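Local coordinates for protein delta-aminolevulinic acid dehydratase (Toxoplasma gondii ME49, PDB 3OBK) that probably catalyses the condensation of two molecules of 5-aminolevulinic acid to porphobilinogen, an early step of tetrapyrrole biosynthesis, and is bound here to that product, at residues 77-82 with 124-129; 90-95 with 117-122. All blocks are in the same frame, centred on the assembly; numbering follows the deposited sequence.

Contact 1 (77-82 with 124-129); sequences KEVGEA and EAFPDV
V79 and F126 meet where helix 72-84 passes the C-terminal end of helix 114-125, and with G80 and V129 they make the whole contact, which joins two neighbouring outer helices of the TIM barrel. The phenyl ring approaches helix 72-84 obliquely. Its CE2 lies 3.7 Å from V79 CG1, while F126 CZ rests 3.7 Å from G80 CA. The side chains of V79 and F126 slide past one another in opposite directions, and the far end of the ring, CZ, lies against the backbone at G80, where the lack of a side chain is consistent with so close an approach. F126 is the first residue to leave helical geometry after helix 114-125, and its chi1 of -44°, with CG beside its own backbone N, goes with CE2 and CZ lying against V79 and G80. A125 CB sits 4.0 Å above one ring face, offset toward the rim.

In V79, CG1 is the branch that does the touching: it stands anti to the backbone N (chi1 165°) and serves two partners, the F126 ring and, at 4.1 Å from V79 CG1, V129 CG2. A type I beta turn from F126 to V129, closed by the bond from V129 N to F126 O at 2.9 Å, brings both apolar side chains of segment 124-129 back to the same valine. V79 and V129 also rest on F90 of strand 89-95. From the turn D128 forms a salt bridge with R83, farther along helix 72-84; E78 and E81 of that helix bridge to K335. Between the two segments the chemistry is entirely apolar and undirected, a small dispersion contact of 148 Å² that offers close fit, while these charged residues pair outside the segments.

Contact 2 (90-95 with 117-122); sequences FMLFPK and RAIMAL
L92 faces I119 across the gap between strand 90-95 and helix 117-122, their CA atoms 8.2 Å apart and the nearest pair in the register. The two axes approach to 10.1 Å and run in largely opposed directions, at 142°, as expected where a helix returns along the sheet after its strand. The spacing is filled by side chains, and from the strand L92 alone reaches across.

The CB bond of L92 already points at the helix, and a chi1 of -45° leaves both of its methyls within touch of L122. CD1 is the more heavily used. It meets L122 CD1 at 3.7 Å, tip to tip, with L92 CD2 joining at 3.9 Å from the same L122 methyl. The I119 side chain crosses that of L92 at a slant, and its CG1 touches L92 CD1 at 4.0 Å. A118 CB lies farther off, 4.4 Å from L92 CD1. L92 CD1 thus touches A118 and I119, neighbours in sequence, and L122 one turn on, all of them buried.

Strand 89-95, helix 114-125 and strand 130-135 form a right-handed beta-alpha-beta crossover of the TIM barrel. I119 and L122 also pack on L131 of the next strand, so the helix straddles two neighbouring parallel strands, while L122 reaches L76 and V79 on helix 72-84. On the sheet itself, backbone hydrogen bonds tie M91 to Y48 and L50 of strand 46-53, and F90 and L92 to L132 of strand 130-135.

Overall arrangement
Contacts 1 and 2 share helix 114-125, and their centres lie 11 Å apart. Contact 2 is nested inside the chain loop closed by contact 1: helix 72-84 leads into strand 89-95, and helix 114-125 follows. F90 bridges the two, with its CE1 3.4 Å from A82 CB and its CD2 3.5 Å from V129 CG2; V79 CG2 adds a link to L122 CD2 at 3.7 Å. Through these touches the two apolar contacts join between strand 89-95 and helices 72-84 and 114-125. The porphobilinogen pocket is on the inner side of strand 89-95: F93 touches the product, whereas the L92 side chain is about 11 Å from it.

Contact 1 (77-82 with 124-129)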
loop_
_atom_site.group_PDB
_atom_site.type_symbol
_atom_site.label_atom_id
_atom_site.label_comp_id
_atom_site.label_asym_id
_atom_site.label_seq_id
_atom_site.Cartn_x
_atom_site.Cartn_y
_atom_site.Cartn_z
ATOM N N LYS A 77 38.300 -23.489 -24.135
ATOM C CA LYS A 77 37.773 -23.233 -25.485
ATOM C C LYS A 77 36.348 -22.712 -25.402
ATOM O O LYS A 77 35.970 -21.790 -26.123
ATOM C CB LYS A 77 37.830 -24.473 -26.421
ATOM N N GLU A 78 35.562 -23.308 -24.520
ATOM C CA GLU A 78 34.142 -23.012 -24.468
ATOM C C GLU A 78 33.867 -21.631 -23.855
ATOM O O GLU A 78 33.051 -20.882 -24.376
ATOM C CB GLU A 78 33.400 -24.115 -23.704
ATOM C CG GLU A 78 31.868 -23.976 -23.681
ATOM C CD GLU A 78 31.232 -24.292 -25.009
ATOM O OE1 GLU A 78 31.774 -25.137 -25.746
ATOM O OE2 GLU A 78 30.162 -23.717 -25.323
ATOM N N VAL A 79 34.545 -21.306 -22.759
ATOM C CA VAL A 79 34.444 -19.973 -22.198
ATOM C C VAL A 79 34.813 -18.904 -23.228
ATOM O O VAL A 79 34.119 -17.879 -23.373
ATOM C CB VAL A 79 35.267 -19.838 -20.919
ATOM C CG1 VAL A 79 35.461 -18.363 -20.532
ATOM C CG2 VAL A 79 34.577 -20.611 -19.791
ATOM N N GLY A 80 35.887 -19.161 -23.959
ATOM C CA GLY A 80 36.328 -18.290 -25.031
ATOM C C GLY A 80 35.311 -18.034 -26.140
ATOM O O GLY A 80 35.205 -16.916 -26.607
ATOM N N GLU A 81 34.603 -19.077 -26.586
ATOM C CA GLU A 81 33.579 -18.915 -27.621
ATOM C C GLU A 81 32.381 -18.087 -27.077
ATOM O O GLU A 81 31.850 -17.209 -27.754
ATOM C CB GLU A 81 33.090 -20.276 -28.126
ATOM C CG GLU A 81 32.101 -20.140 -29.285
ATOM C CD GLU A 81 31.402 -21.431 -29.703
ATOM O OE1 GLU A 81 31.754 -22.497 -29.191
ATOM O OE2 GLU A 81 30.497 -21.372 -30.568
ATOM N N ALA A 82 31.986 -18.388 -25.840
ATOM C CA ALA A 82 30.920 -17.675 -25.179
ATOM C C ALA A 82 31.328 -16.218 -24.938
ATOM O O ALA A 82 30.543 -15.305 -25.212
ATOM C CB ALA A 82 30.518 -18.373 -23.892
ATOM N N GLU A 124 43.793 -17.206 -15.687
ATOM C CA GLU A 124 45.052 -16.970 -16.386
ATOM C C GLU A 124 44.771 -16.721 -17.868
ATOM O O GLU A 124 45.419 -15.874 -18.478
ATOM C CB GLU A 124 46.074 -18.115 -16.209
ATOM N N ALA A 125 43.794 -17.434 -18.430
ATOM C CA ALA A 125 43.475 -17.328 -19.850
ATOM C C ALA A 125 42.563 -16.145 -20.220
ATOM O O ALA A 125 42.660 -15.634 -21.321
ATOM C CB ALA A 125 42.907 -18.614 -20.349
ATOM N N PHE A 126 41.700 -15.694 -19.327
ATOM C CA PHE A 126 40.849 -14.525 -19.592
ATOM C C PHE A 126 40.755 -13.727 -18.296
ATOM O O PHE A 126 39.803 -13.884 -17.544
ATOM C CB PHE A 126 39.425 -14.945 -20.000
ATOM C CG PHE A 126 39.370 -16.061 -20.989
ATOM C CD1 PHE A 126 39.658 -15.830 -22.328
ATOM C CD2 PHE A 126 39.038 -17.338 -20.590
ATOM C CE1 PHE A 126 39.620 -16.839 -23.234
ATOM C CE2 PHE A 126 39.005 -18.359 -21.510
ATOM C CZ PHE A 126 39.284 -18.103 -22.836
ATOM N N PRO A 127 41.744 -12.873 -18.020
ATOM C CA PRO A 127 41.877 -12.261 -16.683
ATOM C C PRO A 127 40.708 -11.427 -16.174
ATOM O O PRO A 127 40.573 -11.261 -14.947
ATOM C CB PRO A 127 43.121 -11.393 -16.826
ATOM C CG PRO A 127 43.934 -12.101 -17.861
ATOM C CD PRO A 127 42.938 -12.629 -18.849
ATOM N N ASP A 128 39.863 -10.943 -17.082
ATOM C CA ASP A 128 38.686 -10.168 -16.709
ATOM C C ASP A 128 37.375 -10.981 -16.716
ATOM O O ASP A 128 36.284 -10.401 -16.598
ATOM C CB ASP A 128 38.557 -8.968 -17.646
ATOM C CG ASP A 128 38.266 -9.364 -19.092
ATOM O OD1 ASP A 128 37.986 -8.464 -19.891
ATOM O OD2 ASP A 128 38.316 -10.567 -19.437
ATOM N N VAL A 129 37.465 -12.308 -16.870
ATOM C CA VAL A 129 36.257 -13.152 -16.932
ATOM C C VAL A 129 35.518 -13.080 -15.598
ATOM O O VAL A 129 36.147 -12.982 -14.546
ATOM C CB VAL A 129 36.603 -14.666 -17.289
ATOM C CG1 VAL A 129 37.357 -15.368 -16.129
ATOM C CG2 VAL A 129 35.341 -15.472 -17.693
#

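Contact 2 (90-95 with 117-122)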
loop_
_atom_site.group_PDB
_atom_site.type_symbol
_atom_site.label_atom_id
_atom_site.label_comp_id
_atom_site.label_asym_id
_atom_site.label_seq_id
_atom_site.Cartn_x
_atom_site.Cartn_y
_atom_site.Cartn_z
ATOM N N PHE A 90 30.105 -16.784 -16.016
ATOM C CA PHE A 90 30.177 -18.218 -16.195
ATOM C C PHE A 90 30.182 -18.885 -14.839
ATOM O O PHE A 90 30.923 -18.498 -13.936
ATOM C CB PHE A 90 31.462 -18.603 -16.941
ATOM C CG PHE A 90 31.618 -17.931 -18.258
ATOM C CD1 PHE A 90 31.228 -18.560 -19.404
ATOM C CD2 PHE A 90 32.123 -16.658 -18.343
ATOM C CE1 PHE A 90 31.359 -17.939 -20.616
ATOM C CE2 PHE A 90 32.244 -16.028 -19.543
ATOM C CZ PHE A 90 31.845 -16.665 -20.685
ATOM N N MET A 91 29.363 -19.902 -14.709
ATOM C CA MET A 91 29.180 -20.595 -13.453
ATOM C C MET A 91 29.827 -21.964 -13.696
ATOM O O MET A 91 29.634 -22.542 -14.760
ATOM C CB MET A 91 27.664 -20.665 -13.206
ATOM C CG MET A 91 27.149 -20.972 -11.833
ATOM S SD MET A 91 25.305 -20.774 -11.788
ATOM C CE MET A 91 25.041 -19.112 -11.162
ATOM N N LEU A 92 30.605 -22.469 -12.743
ATOM C CA LEU A 92 31.365 -23.716 -12.926
ATOM C C LEU A 92 31.033 -24.816 -11.930
ATOM O O LEU A 92 31.098 -24.627 -10.723
ATOM C CB LEU A 92 32.871 -23.462 -12.820
ATOM C CG LEU A 92 33.475 -22.271 -13.537
ATOM C CD1 LEU A 92 34.940 -22.278 -13.190
ATOM C CD2 LEU A 92 33.245 -22.332 -15.048
ATOM N N PHE A 93 30.735 -25.986 -12.451
ATOM C CA PHE A 93 30.410 -27.126 -11.637
ATOM C C PHE A 93 31.427 -28.234 -11.930
ATOM O O PHE A 93 31.759 -28.471 -13.082
ATOM C CB PHE A 93 29.018 -27.604 -12.004
ATOM C CG PHE A 93 27.931 -26.612 -11.731
ATOM C CD1 PHE A 93 27.432 -26.441 -10.450
ATOM C CD2 PHE A 93 27.341 -25.923 -12.759
ATOM C CE1 PHE A 93 26.392 -25.564 -10.211
ATOM C CE2 PHE A 93 26.297 -25.067 -12.538
ATOM C CZ PHE A 93 25.820 -24.875 -11.283
ATOM N N PRO A 94 31.952 -28.891 -10.894
ATOM C CA PRO A 94 32.878 -30.008 -11.098
ATOM C C PRO A 94 32.226 -31.386 -11.012
ATOM O O PRO A 94 31.510 -31.670 -10.063
ATOM C CB PRO A 94 33.852 -29.849 -9.946
ATOM C CG PRO A 94 33.034 -29.278 -8.859
ATOM C CD PRO A 94 31.924 -28.467 -9.492
ATOM N N LYS A 95 32.470 -32.223 -12.015
ATOM C CA LYS A 95 32.229 -33.664 -11.893
ATOM C C LYS A 95 33.483 -34.241 -11.239
ATOM O O LYS A 95 34.534 -34.281 -11.843
ATOM C CB LYS A 95 31.901 -34.293 -13.268
ATOM C CG LYS A 95 32.407 -35.724 -13.561
ATOM C CD LYS A 95 31.846 -36.805 -12.648
ATOM C CE LYS A 95 32.022 -38.243 -13.258
ATOM N NZ LYS A 95 33.447 -38.680 -13.613
ATOM N N ARG A 117 41.395 -25.366 -9.584
ATOM C CA ARG A 117 42.310 -25.335 -10.731
ATOM C C ARG A 117 41.609 -24.788 -11.982
ATOM O O ARG A 117 42.224 -24.099 -12.789
ATOM C CB ARG A 117 42.889 -26.725 -11.019
ATOM C CG ARG A 117 43.914 -27.184 -10.022
ATOM C CD ARG A 117 44.529 -28.537 -10.434
ATOM N NE ARG A 117 43.731 -29.684 -9.970
ATOM C CZ ARG A 117 43.116 -30.596 -10.733
ATOM N NH1 ARG A 117 42.465 -31.572 -10.121
ATOM N NH2 ARG A 117 43.137 -30.566 -12.077
ATOM N N ALA A 118 40.333 -25.107 -12.144
ATOM C CA ALA A 118 39.564 -24.614 -13.275
ATOM C C ALA A 118 39.449 -23.105 -13.216
ATOM O O ALA A 118 39.588 -22.424 -14.238
ATOM C CB ALA A 118 38.189 -25.246 -13.302
ATOM N N ILE A 119 39.207 -22.591 -12.015
ATOM C CA ILE A 119 39.121 -21.155 -11.803
ATOM C C ILE A 119 40.455 -20.474 -12.088
ATOM O O ILE A 119 40.494 -19.465 -12.776
ATOM C CB ILE A 119 38.716 -20.825 -10.363
ATOM C CG1 ILE A 119 37.269 -21.229 -10.099
ATOM C CG2 ILE A 119 38.921 -19.339 -10.070
ATOM C CD1 ILE A 119 36.862 -21.008 -8.660
ATOM N N MET A 120 41.540 -21.015 -11.553
ATOM C CA MET A 120 42.861 -20.427 -11.799
ATOM C C MET A 120 43.208 -20.473 -13.257
ATOM O O MET A 120 43.721 -19.516 -13.784
ATOM C CB MET A 120 43.957 -21.117 -10.990
ATOM C CG MET A 120 43.968 -20.711 -9.512
ATOM S SD MET A 120 45.167 -21.663 -8.543
ATOM C CE MET A 120 44.172 -22.992 -7.872
ATOM N N ALA A 121 42.891 -21.575 -13.912
ATOM C CA ALA A 121 43.174 -21.712 -15.331
ATOM C C ALA A 121 42.359 -20.709 -16.180
ATOM O O ALA A 121 42.865 -20.138 -17.128
ATOM C CB ALA A 121 42.934 -23.152 -15.775
ATOM N N LEU A 122 41.103 -20.492 -15.824
ATOM C CA LEU A 122 40.247 -19.603 -16.594
ATOM C C LEU A 122 40.681 -18.173 -16.400
ATOM O O LEU A 122 40.759 -17.409 -17.357
ATOM C CB LEU A 122 38.789 -19.779 -16.199
ATOM C CG LEU A 122 38.140 -20.984 -16.843
ATOM C CD1 LEU A 122 36.816 -21.288 -16.199
ATOM C CD2 LEU A 122 37.960 -20.754 -18.317
#